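Local coordinates for putative oxidoreductase (Gluconobacter oxydans, PDB 3WJ7), which probably works as a nicotinamide-dependent reductase of the extended short-chain dehydrogenase/reductase (SDR) family, at residues Tyr123-Leu132 against Tyr154-Val165; Thr183-Lys191 against Ala327-Phe335. All coordinates share one frame; numbering follows the deposited sequence.

Interaction 1: Tyr123-Leu132 against Tyr154-Val165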
loop_
_atom_site.group_PDB
_atom_site.type_symbol
_atom_site.label_atom_id
_atom_site.label_comp_id
_atom_site.label_asym_id
_atom_site.label_seq_id
_atom_site.Cartn_x
_atom_site.Cartn_y
_atom_site.Cartn_z
ATOM N N TYR A 123 -8.586 -9.128 -25.181
ATOM C CA TYR A 123 -8.127 -8.817 -23.873
ATOM C C TYR A 123 -8.576 -9.876 -22.878
ATOM O O TYR A 123 -9.798 -10.145 -22.716
ATOM C CB TYR A 123 -8.635 -7.457 -23.442
ATOM C CG TYR A 123 -8.217 -7.170 -22.021
ATOM C CD1 TYR A 123 -6.877 -7.190 -21.664
ATOM C CD2 TYR A 123 -9.152 -6.973 -21.037
ATOM C CE1 TYR A 123 -6.470 -6.954 -20.366
ATOM C CE2 TYR A 123 -8.769 -6.732 -19.733
ATOM C CZ TYR A 123 -7.426 -6.725 -19.415
ATOM O OH TYR A 123 -7.054 -6.489 -18.150
ATOM N N CYS A 124 -7.589 -10.467 -22.193
ATOM C CA CYS A 124 -7.885 -11.449 -21.174
ATOM C C CYS A 124 -8.109 -10.773 -19.872
ATOM O O CYS A 124 -7.219 -10.141 -19.327
ATOM C CB CYS A 124 -6.806 -12.490 -21.059
ATOM S SG CYS A 124 -7.417 -13.996 -20.209
ATOM N N SER A 125 -9.319 -10.876 -19.350
ATOM C CA SER A 125 -9.618 -10.212 -18.089
ATOM C C SER A 125 -10.021 -11.291 -17.130
ATOM O O SER A 125 -9.400 -12.326 -17.128
ATOM C CB SER A 125 -10.710 -9.208 -18.332
ATOM O OG SER A 125 -11.415 -8.849 -17.186
ATOM N N SER A 126 -11.055 -11.148 -16.322
ATOM C CA SER A 126 -11.327 -12.256 -15.417
ATOM C C SER A 126 -12.658 -12.061 -14.789
ATOM O O SER A 126 -13.167 -10.930 -14.755
ATOM C CB SER A 126 -10.234 -12.348 -14.350
ATOM O OG SER A 126 -10.719 -12.919 -13.159
ATOM N N VAL A 127 -13.244 -13.146 -14.282
ATOM C CA VAL A 127 -14.482 -12.962 -13.518
ATOM C C VAL A 127 -14.266 -12.049 -12.296
ATOM O O VAL A 127 -15.250 -11.503 -11.760
ATOM C CB VAL A 127 -15.153 -14.277 -13.087
ATOM C CG1 VAL A 127 -15.613 -15.042 -14.308
ATOM C CG2 VAL A 127 -14.240 -15.113 -12.181
ATOM N N ALA A 128 -13.004 -11.859 -11.862
ATOM C CA ALA A 128 -12.759 -10.988 -10.700
ATOM C C ALA A 128 -13.129 -9.530 -10.989
ATOM O O ALA A 128 -13.435 -8.781 -10.097
ATOM C CB ALA A 128 -11.340 -11.127 -10.212
ATOM N N ALA A 129 -13.109 -9.142 -12.248
ATOM C CA ALA A 129 -13.609 -7.839 -12.674
ATOM C C ALA A 129 -15.128 -7.707 -12.711
ATOM O O ALA A 129 -15.637 -6.603 -12.990
ATOM C CB ALA A 129 -13.037 -7.488 -14.044
ATOM N N LEU A 130 -15.866 -8.796 -12.473
ATOM C CA LEU A 130 -17.314 -8.765 -12.737
ATOM C C LEU A 130 -18.147 -8.636 -11.460
ATOM O O LEU A 130 -17.594 -8.658 -10.364
ATOM C CB LEU A 130 -17.755 -9.995 -13.504
ATOM C CG LEU A 130 -17.124 -10.261 -14.869
ATOM C CD1 LEU A 130 -17.892 -11.357 -15.553
ATOM C CD2 LEU A 130 -17.092 -9.068 -15.761
ATOM N N GLY A 131 -19.471 -8.484 -11.603
ATOM C CA GLY A 131 -20.368 -8.292 -10.450
ATOM C C GLY A 131 -20.821 -9.615 -9.862
ATOM O O GLY A 131 -20.674 -10.641 -10.502
ATOM N N LEU A 132 -21.348 -9.589 -8.639
ATOM C CA LEU A 132 -21.928 -10.776 -8.014
ATOM C C LEU A 132 -23.373 -10.613 -7.583
ATOM O O LEU A 132 -23.823 -9.523 -7.218
ATOM C CB LEU A 132 -21.127 -11.202 -6.789
ATOM C CG LEU A 132 -19.692 -11.587 -7.089
ATOM C CD1 LEU A 132 -18.869 -11.635 -5.805
ATOM C CD2 LEU A 132 -19.646 -12.904 -7.849
ATOM N N TYR A 154 -6.286 -7.649 -5.621
ATOM C CA TYR A 154 -6.298 -8.493 -6.803
ATOM C C TYR A 154 -7.525 -8.197 -7.656
ATOM O O TYR A 154 -7.413 -7.998 -8.844
ATOM C CB TYR A 154 -6.219 -10.019 -6.506
ATOM C CG TYR A 154 -6.509 -10.850 -7.782
ATOM C CD1 TYR A 154 -5.577 -10.903 -8.845
ATOM C CD2 TYR A 154 -7.743 -11.514 -7.957
ATOM C CE1 TYR A 154 -5.852 -11.592 -10.021
ATOM C CE2 TYR A 154 -8.014 -12.221 -9.121
ATOM C CZ TYR A 154 -7.071 -12.259 -10.151
ATOM O OH TYR A 154 -7.338 -12.985 -11.309
ATOM N N LYS A 155 -8.691 -8.190 -7.058
ATOM C CA LYS A 155 -9.889 -7.966 -7.825
ATOM C C LYS A 155 -9.925 -6.518 -8.278
ATOM O O LYS A 155 -10.261 -6.272 -9.411
ATOM C CB LYS A 155 -11.173 -8.355 -7.042
ATOM C CG LYS A 155 -11.197 -9.783 -6.509
ATOM C CD LYS A 155 -12.490 -10.100 -5.761
ATOM C CE LYS A 155 -13.770 -10.171 -6.626
ATOM N NZ LYS A 155 -14.755 -11.173 -6.066
ATOM N N LEU A 156 -9.570 -5.569 -7.411
ATOM C CA LEU A 156 -9.614 -4.124 -7.736
ATOM C C LEU A 156 -8.773 -3.824 -8.937
ATOM O O LEU A 156 -9.181 -3.071 -9.844
ATOM C CB LEU A 156 -9.108 -3.265 -6.584
ATOM C CG LEU A 156 -9.421 -1.773 -6.713
ATOM C CD1 LEU A 156 -10.909 -1.541 -6.899
ATOM C CD2 LEU A 156 -8.919 -0.932 -5.547
ATOM N N SER A 157 -7.609 -4.450 -8.956
ATOM C CA SER A 157 -6.731 -4.376 -10.092
ATOM C C SER A 157 -7.402 -4.941 -11.384
ATOM O O SER A 157 -7.295 -4.371 -12.497
ATOM C CB SER A 157 -5.508 -5.188 -9.774
ATOM O OG SER A 157 -4.464 -4.740 -10.582
ATOM N N LYS A 158 -8.086 -6.078 -11.269
ATOM C CA LYS A 158 -8.665 -6.618 -12.497
ATOM C C LYS A 158 -9.801 -5.697 -12.909
ATOM O O LYS A 158 -9.949 -5.414 -14.085
ATOM C CB LYS A 158 -9.103 -8.069 -12.362
ATOM C CG LYS A 158 -7.967 -9.051 -12.184
ATOM C CD LYS A 158 -7.099 -9.110 -13.434
ATOM C CE LYS A 158 -5.884 -10.013 -13.210
ATOM N NZ LYS A 158 -4.930 -9.999 -14.364
ATOM N N TYR A 159 -10.550 -5.181 -11.932
ATOM C CA TYR A 159 -11.666 -4.298 -12.211
ATOM C C TYR A 159 -11.166 -3.015 -12.899
ATOM O O TYR A 159 -11.631 -2.705 -13.995
ATOM C CB TYR A 159 -12.470 -3.976 -10.938
ATOM C CG TYR A 159 -13.512 -2.919 -11.120
ATOM C CD1 TYR A 159 -14.760 -3.242 -11.666
ATOM C CD2 TYR A 159 -13.243 -1.590 -10.794
ATOM C CE1 TYR A 159 -15.745 -2.277 -11.847
ATOM C CE2 TYR A 159 -14.200 -0.599 -10.960
ATOM C CZ TYR A 159 -15.453 -0.945 -11.483
ATOM O OH TYR A 159 -16.412 0.022 -11.696
ATOM N N ARG A 160 -10.197 -2.315 -12.312
ATOM C CA ARG A 160 -9.729 -1.086 -12.905
ATOM C C ARG A 160 -9.189 -1.269 -14.309
ATOM O O ARG A 160 -9.461 -0.435 -15.232
ATOM C CB ARG A 160 -8.677 -0.403 -12.034
ATOM C CG ARG A 160 -9.284 0.132 -10.762
ATOM C CD ARG A 160 -8.383 1.143 -10.107
ATOM N NE ARG A 160 -9.163 1.811 -9.072
ATOM C CZ ARG A 160 -8.679 2.143 -7.878
ATOM N NH1 ARG A 160 -7.420 1.858 -7.560
ATOM N NH2 ARG A 160 -9.445 2.771 -7.005
ATOM N N ALA A 161 -8.439 -2.354 -14.497
ATOM C CA ALA A 161 -7.855 -2.634 -15.820
ATOM C C ALA A 161 -8.968 -2.882 -16.842
ATOM O O ALA A 161 -8.972 -2.283 -17.949
ATOM C CB ALA A 161 -6.897 -3.815 -15.760
ATOM N N GLU A 162 -9.943 -3.704 -16.467
ATOM C CA GLU A 162 -11.041 -3.932 -17.394
ATOM C C GLU A 162 -11.729 -2.590 -17.701
ATOM O O GLU A 162 -12.071 -2.336 -18.858
ATOM C CB GLU A 162 -12.054 -4.989 -16.911
ATOM C CG GLU A 162 -13.373 -4.900 -17.674
ATOM C CD GLU A 162 -14.336 -6.041 -17.392
ATOM O OE1 GLU A 162 -15.439 -5.800 -16.846
ATOM O OE2 GLU A 162 -14.003 -7.194 -17.710
ATOM N N GLN A 163 -11.938 -1.739 -16.699
ATOM C CA GLN A 163 -12.627 -0.457 -16.966
ATOM C C GLN A 163 -11.830 0.383 -17.944
ATOM O O GLN A 163 -12.418 1.038 -18.795
ATOM C CB GLN A 163 -12.937 0.352 -15.707
ATOM C CG GLN A 163 -14.033 -0.250 -14.826
ATOM C CD GLN A 163 -15.357 -0.450 -15.559
ATOM O OE1 GLN A 163 -15.831 -1.565 -15.700
ATOM N NE2 GLN A 163 -15.949 0.641 -16.033
ATOM N N GLU A 164 -10.500 0.334 -17.846
ATOM C CA GLU A 164 -9.661 1.021 -18.800
ATOM C C GLU A 164 -9.909 0.560 -20.235
ATOM O O GLU A 164 -10.039 1.365 -21.143
ATOM C CB GLU A 164 -8.190 0.836 -18.465
ATOM C CG GLU A 164 -7.599 1.981 -17.693
ATOM C CD GLU A 164 -7.030 3.102 -18.581
ATOM O OE1 GLU A 164 -7.695 3.570 -19.562
ATOM O OE2 GLU A 164 -5.888 3.538 -18.265
ATOM N N VAL A 165 -9.933 -0.750 -20.443
ATOM C CA VAL A 165 -10.173 -1.261 -21.757
ATOM C C VAL A 165 -11.544 -0.757 -22.241
ATOM O O VAL A 165 -11.644 -0.241 -23.368
ATOM C CB VAL A 165 -10.033 -2.791 -21.796
ATOM C CG1 VAL A 165 -10.404 -3.301 -23.177
ATOM C CG2 VAL A 165 -8.609 -3.210 -21.451
#
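Over one face of the Tyr123 ring sits the methyl CG2 of Val165, 3.9 Å from the centroid and 14° off the normal, a CH-pi contact; the backbone N of Ser125 lies over the opposite face, toward the rim. Tyr123 OH lies against helix 153-172, 3.6 Å from Ala161 CB. Tyr159 is met at its edge, Ala129 O lying in the ring plane 3.7 Å from Tyr159 CD1, while CG of Gln163, one helical turn on, covers a face. The Tyr154 ring approaches Ala128 obliquely, its CE2 3.7 Å from Ala128 CB. Beside it, the Lys155 chain, bent at chi3, passes its CE 3.8 Å from Ala128 O. Lys158 packs its CB near Ala129 N, and its backbone O lies against Ala129 CB.

The polar tie is a single hydrogen bond. With CG anti to the backbone N (chi1 163°) and the chain extended beyond it, Glu162 reaches from the helix to accept the hydroxyl of Ser125, Ser125 OG to Glu162 OE2 3.1 Å, on the anti side of the carboxylate and 34° out of its plane. Leu130 CD2 and Ala129 CB give this buried carboxylate an apolar flank. Ser125 OG has a second, weak bond to Asn180, and Lys239 makes a long, weak ion pair with the carboxylate.

Ser126 OG accepts from Ala128 N at 2.8 Å, forming an ST turn. Ser126, Tyr154 and Lys158 match the Ser-Tyr-Lys set and YxxxK signature of SDR enzymes, so this junction of strand end and helix is probably the active-site wall of the Rossmann fold.

Interaction 2: Thr183-Lys191 against Ala327-Phe335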
loop_
_atom_site.group_PDB
_atom_site.type_symbol
_atom_site.label_atom_id
_atom_site.label_comp_id
_atom_site.label_asym_id
_atom_site.label_seq_id
_atom_site.Cartn_x
_atom_site.Cartn_y
_atom_site.Cartn_z
ATOM N N THR A 183 -11.749 -19.640 -12.778
ATOM C CA THR A 183 -10.502 -20.087 -12.199
ATOM C C THR A 183 -9.950 -21.357 -12.836
ATOM O O THR A 183 -10.498 -22.427 -12.677
ATOM C CB THR A 183 -10.484 -20.029 -10.637
ATOM O OG1 THR A 183 -9.899 -21.218 -10.067
ATOM C CG2 THR A 183 -11.822 -19.713 -10.041
ATOM N N PRO A 184 -8.869 -21.215 -13.620
ATOM C CA PRO A 184 -8.451 -22.312 -14.484
ATOM C C PRO A 184 -7.614 -23.324 -13.747
ATOM O O PRO A 184 -6.745 -22.962 -13.002
ATOM C CB PRO A 184 -7.584 -21.632 -15.502
ATOM C CG PRO A 184 -6.978 -20.469 -14.757
ATOM C CD PRO A 184 -8.041 -20.000 -13.805
ATOM N N VAL A 185 -7.901 -24.602 -13.985
ATOM C CA VAL A 185 -7.188 -25.703 -13.401
ATOM C C VAL A 185 -6.826 -26.590 -14.569
ATOM O O VAL A 185 -7.519 -26.597 -15.590
ATOM C CB VAL A 185 -8.105 -26.445 -12.419
ATOM C CG1 VAL A 185 -7.540 -27.755 -11.964
ATOM C CG2 VAL A 185 -8.401 -25.550 -11.241
ATOM N N GLY A 186 -5.726 -27.310 -14.448
ATOM C CA GLY A 186 -5.364 -28.285 -15.455
ATOM C C GLY A 186 -3.920 -28.697 -15.410
ATOM O O GLY A 186 -3.230 -28.460 -14.399
ATOM N N PRO A 187 -3.446 -29.313 -16.495
ATOM C CA PRO A 187 -2.064 -29.783 -16.500
ATOM C C PRO A 187 -1.116 -28.630 -16.723
ATOM O O PRO A 187 -1.546 -27.546 -17.110
ATOM C CB PRO A 187 -2.034 -30.783 -17.668
ATOM C CG PRO A 187 -3.123 -30.347 -18.572
ATOM C CD PRO A 187 -4.198 -29.797 -17.658
ATOM N N ARG A 188 0.164 -28.852 -16.449
ATOM C CA ARG A 188 1.207 -27.837 -16.657
ATOM C C ARG A 188 1.094 -26.656 -15.697
ATOM O O ARG A 188 1.371 -25.516 -16.070
ATOM C CB ARG A 188 1.179 -27.304 -18.073
ATOM C CG ARG A 188 1.533 -28.294 -19.121
ATOM C CD ARG A 188 2.456 -27.540 -20.020
ATOM N NE ARG A 188 2.635 -28.235 -21.279
ATOM C CZ ARG A 188 3.665 -28.027 -22.086
ATOM N NH1 ARG A 188 4.610 -27.143 -21.749
ATOM N NH2 ARG A 188 3.744 -28.705 -23.220
ATOM N N ASP A 189 0.712 -26.927 -14.462
ATOM C CA ASP A 189 0.562 -25.866 -13.517
ATOM C C ASP A 189 1.864 -25.772 -12.728
ATOM O O ASP A 189 1.977 -26.241 -11.598
ATOM C CB ASP A 189 -0.666 -26.064 -12.645
ATOM C CG ASP A 189 -1.049 -24.802 -11.934
ATOM O OD1 ASP A 189 -0.303 -23.808 -12.125
ATOM O OD2 ASP A 189 -2.070 -24.791 -11.192
ATOM N N ILE A 190 2.823 -25.119 -13.372
ATOM C CA ILE A 190 4.237 -25.194 -13.068
ATOM C C ILE A 190 4.616 -24.480 -11.773
ATOM O O ILE A 190 5.320 -25.037 -10.938
ATOM C CB ILE A 190 4.999 -24.664 -14.291
ATOM C CG1 ILE A 190 4.959 -25.757 -15.382
ATOM C CG2 ILE A 190 6.394 -24.165 -13.911
ATOM C CD1 ILE A 190 5.242 -25.292 -16.789
ATOM N N LYS A 191 4.119 -23.263 -11.594
ATOM C CA LYS A 191 4.433 -22.488 -10.412
ATOM C C LYS A 191 3.802 -23.051 -9.147
ATOM O O LYS A 191 4.373 -22.900 -8.045
ATOM C CB LYS A 191 3.913 -21.055 -10.590
ATOM C CG LYS A 191 4.152 -20.180 -9.372
ATOM C CD LYS A 191 3.415 -18.862 -9.460
ATOM C CE LYS A 191 3.273 -18.246 -8.078
ATOM N NZ LYS A 191 3.830 -16.865 -8.112
ATOM N N ALA A 327 -10.730 -31.311 -15.371
ATOM C CA ALA A 327 -9.620 -30.413 -15.119
ATOM C C ALA A 327 -8.804 -30.829 -13.914
ATOM O O ALA A 327 -7.559 -30.756 -13.951
ATOM C CB ALA A 327 -10.084 -28.984 -14.950
ATOM N N VAL A 328 -9.498 -31.240 -12.864
ATOM C CA VAL A 328 -8.872 -31.667 -11.618
ATOM C C VAL A 328 -8.056 -32.955 -11.827
ATOM O O VAL A 328 -6.926 -33.070 -11.350
ATOM C CB VAL A 328 -9.952 -31.896 -10.516
ATOM C CG1 VAL A 328 -9.360 -32.534 -9.273
ATOM C CG2 VAL A 328 -10.678 -30.602 -10.180
ATOM N N THR A 329 -8.648 -33.915 -12.539
ATOM C CA THR A 329 -8.000 -35.154 -12.961
ATOM C C THR A 329 -6.685 -34.948 -13.697
ATOM O O THR A 329 -5.681 -35.527 -13.340
ATOM C CB THR A 329 -8.953 -35.971 -13.872
ATOM O OG1 THR A 329 -10.145 -36.322 -13.133
ATOM C CG2 THR A 329 -8.267 -37.238 -14.389
ATOM N N ASP A 330 -6.693 -34.141 -14.744
ATOM C CA ASP A 330 -5.465 -33.848 -15.484
ATOM C C ASP A 330 -4.394 -33.148 -14.627
ATOM O O ASP A 330 -3.221 -33.543 -14.667
ATOM C CB ASP A 330 -5.762 -32.988 -16.691
ATOM C CG ASP A 330 -6.717 -33.638 -17.657
ATOM O OD1 ASP A 330 -6.971 -34.864 -17.540
ATOM O OD2 ASP A 330 -7.203 -32.901 -18.550
ATOM N N ALA A 331 -4.812 -32.146 -13.841
ATOM C CA ALA A 331 -3.908 -31.403 -12.970
ATOM C C ALA A 331 -3.194 -32.344 -11.986
ATOM O O ALA A 331 -1.967 -32.236 -11.779
ATOM C CB ALA A 331 -4.658 -30.288 -12.238
ATOM N N ILE A 332 -3.943 -33.287 -11.404
ATOM C CA ILE A 332 -3.338 -34.287 -10.509
ATOM C C ILE A 332 -2.462 -35.269 -11.287
ATOM O O ILE A 332 -1.352 -35.561 -10.853
ATOM C CB ILE A 332 -4.380 -35.042 -9.675
ATOM C CG1 ILE A 332 -4.906 -34.143 -8.576
ATOM C CG2 ILE A 332 -3.798 -36.323 -9.084
ATOM C CD1 ILE A 332 -6.347 -34.407 -8.233
ATOM N N ALA A 333 -2.896 -35.727 -12.448
ATOM C CA ALA A 333 -2.049 -36.694 -13.163
ATOM C C ALA A 333 -0.715 -36.017 -13.485
ATOM O O ALA A 333 0.370 -36.596 -13.333
ATOM C CB ALA A 333 -2.717 -37.238 -14.436
ATOM N N TRP A 334 -0.794 -34.771 -13.908
ATOM C CA TRP A 334 0.410 -34.032 -14.199
ATOM C C TRP A 334 1.275 -33.839 -12.929
ATOM O O TRP A 334 2.486 -34.106 -12.951
ATOM C CB TRP A 334 0.062 -32.721 -14.842
ATOM C CG TRP A 334 1.201 -32.098 -15.457
ATOM C CD1 TRP A 334 1.631 -32.233 -16.767
ATOM C CD2 TRP A 334 2.115 -31.214 -14.825
ATOM N NE1 TRP A 334 2.751 -31.479 -16.970
ATOM C CE2 TRP A 334 3.070 -30.835 -15.800
ATOM C CE3 TRP A 334 2.230 -30.708 -13.525
ATOM C CZ2 TRP A 334 4.122 -29.963 -15.509
ATOM C CZ3 TRP A 334 3.265 -29.838 -13.244
ATOM C CH2 TRP A 334 4.196 -29.471 -14.228
ATOM N N PHE A 335 0.676 -33.412 -11.819
ATOM C CA PHE A 335 1.460 -33.278 -10.590
ATOM C C PHE A 335 2.194 -34.576 -10.155
ATOM O O PHE A 335 3.304 -34.493 -9.624
ATOM C CB PHE A 335 0.602 -32.778 -9.422
ATOM C CG PHE A 335 0.116 -31.368 -9.573
ATOM C CD1 PHE A 335 0.984 -30.341 -9.941
ATOM C CD2 PHE A 335 -1.203 -31.053 -9.285
ATOM C CE1 PHE A 335 0.532 -29.045 -10.035
ATOM C CE2 PHE A 335 -1.675 -29.748 -9.415
ATOM C CZ PHE A 335 -0.803 -28.745 -9.777
#
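Trp334 lays one face of its indole against the backbone of Pro187, Arg188 and Asp189, in the chain that leaves strand 176-185. Trp334 CB packs 4.0 Å from Pro187 CB. From there CG, set anti to the backbone N (chi1 -165°), turns the indole face to the loop, and Arg188 N lies over that face, 3.5 Å from Trp334 CD2. The six-membered ring of Trp334 carries Arg188 CA over the same face, 3.8 Å from the centroid and 19° off the normal, a CH-pi contact. Farther out CZ3 nears Asp189 N, and Trp334 CH2, at the far end of the indole, meets Ile190 CG1 at 4.0 Å. An alanine at Trp334 is likely to leave the backbone from Pro187 to Asp189 without the flat surface on which it rests, opening a gap between loop and helix.

Next to the indole, the Phe335 ring turns an edge to Asp189 O, 3.5 Å from Phe335 CE1. Nearer the strand, small residues bring the backbones close: Val185 CG1 touches Ala331 CB at 3.8 Å, and Gly186 O receives a CA-H...O contact from Ala331 CA. The backbone angles of Gly186 call for a residue without CB. Pro187 CD lies 3.7 Å from Asp330 CB.

Arg188 makes a salt bridge to Glu55, while Asp330 and Asp189 hydrogen-bond to His219 and Thr193. No hydrogen bond crosses the contact. What joins here is the C-terminal helix 324-337 and the end of strand 176-185 with the loop after it, consistent with extended SDR proteins, whose C-terminal part packs back against the nucleotide-binding domain.

Interactions 1 and 2 hang on neighbouring parallel strands of one sheet, 120-124 and 176-185, and follow one another along the chain, since helix 153-172 leads into strand 176-185. Their centres are 24 Å apart and they do not touch. Interaction 1 is buried nearer the middle of the chain and joins elements close in sequence; it pairs aromatic packing with a hydroxyl-carboxylate bond and polar groups of the probable catalytic site. Interaction 2, farther out and partly buried, brings a helix from the far end of the chain onto a strand end and loop, by apolar and backbone-to-indole contacts, with its polar ends paired elsewhere.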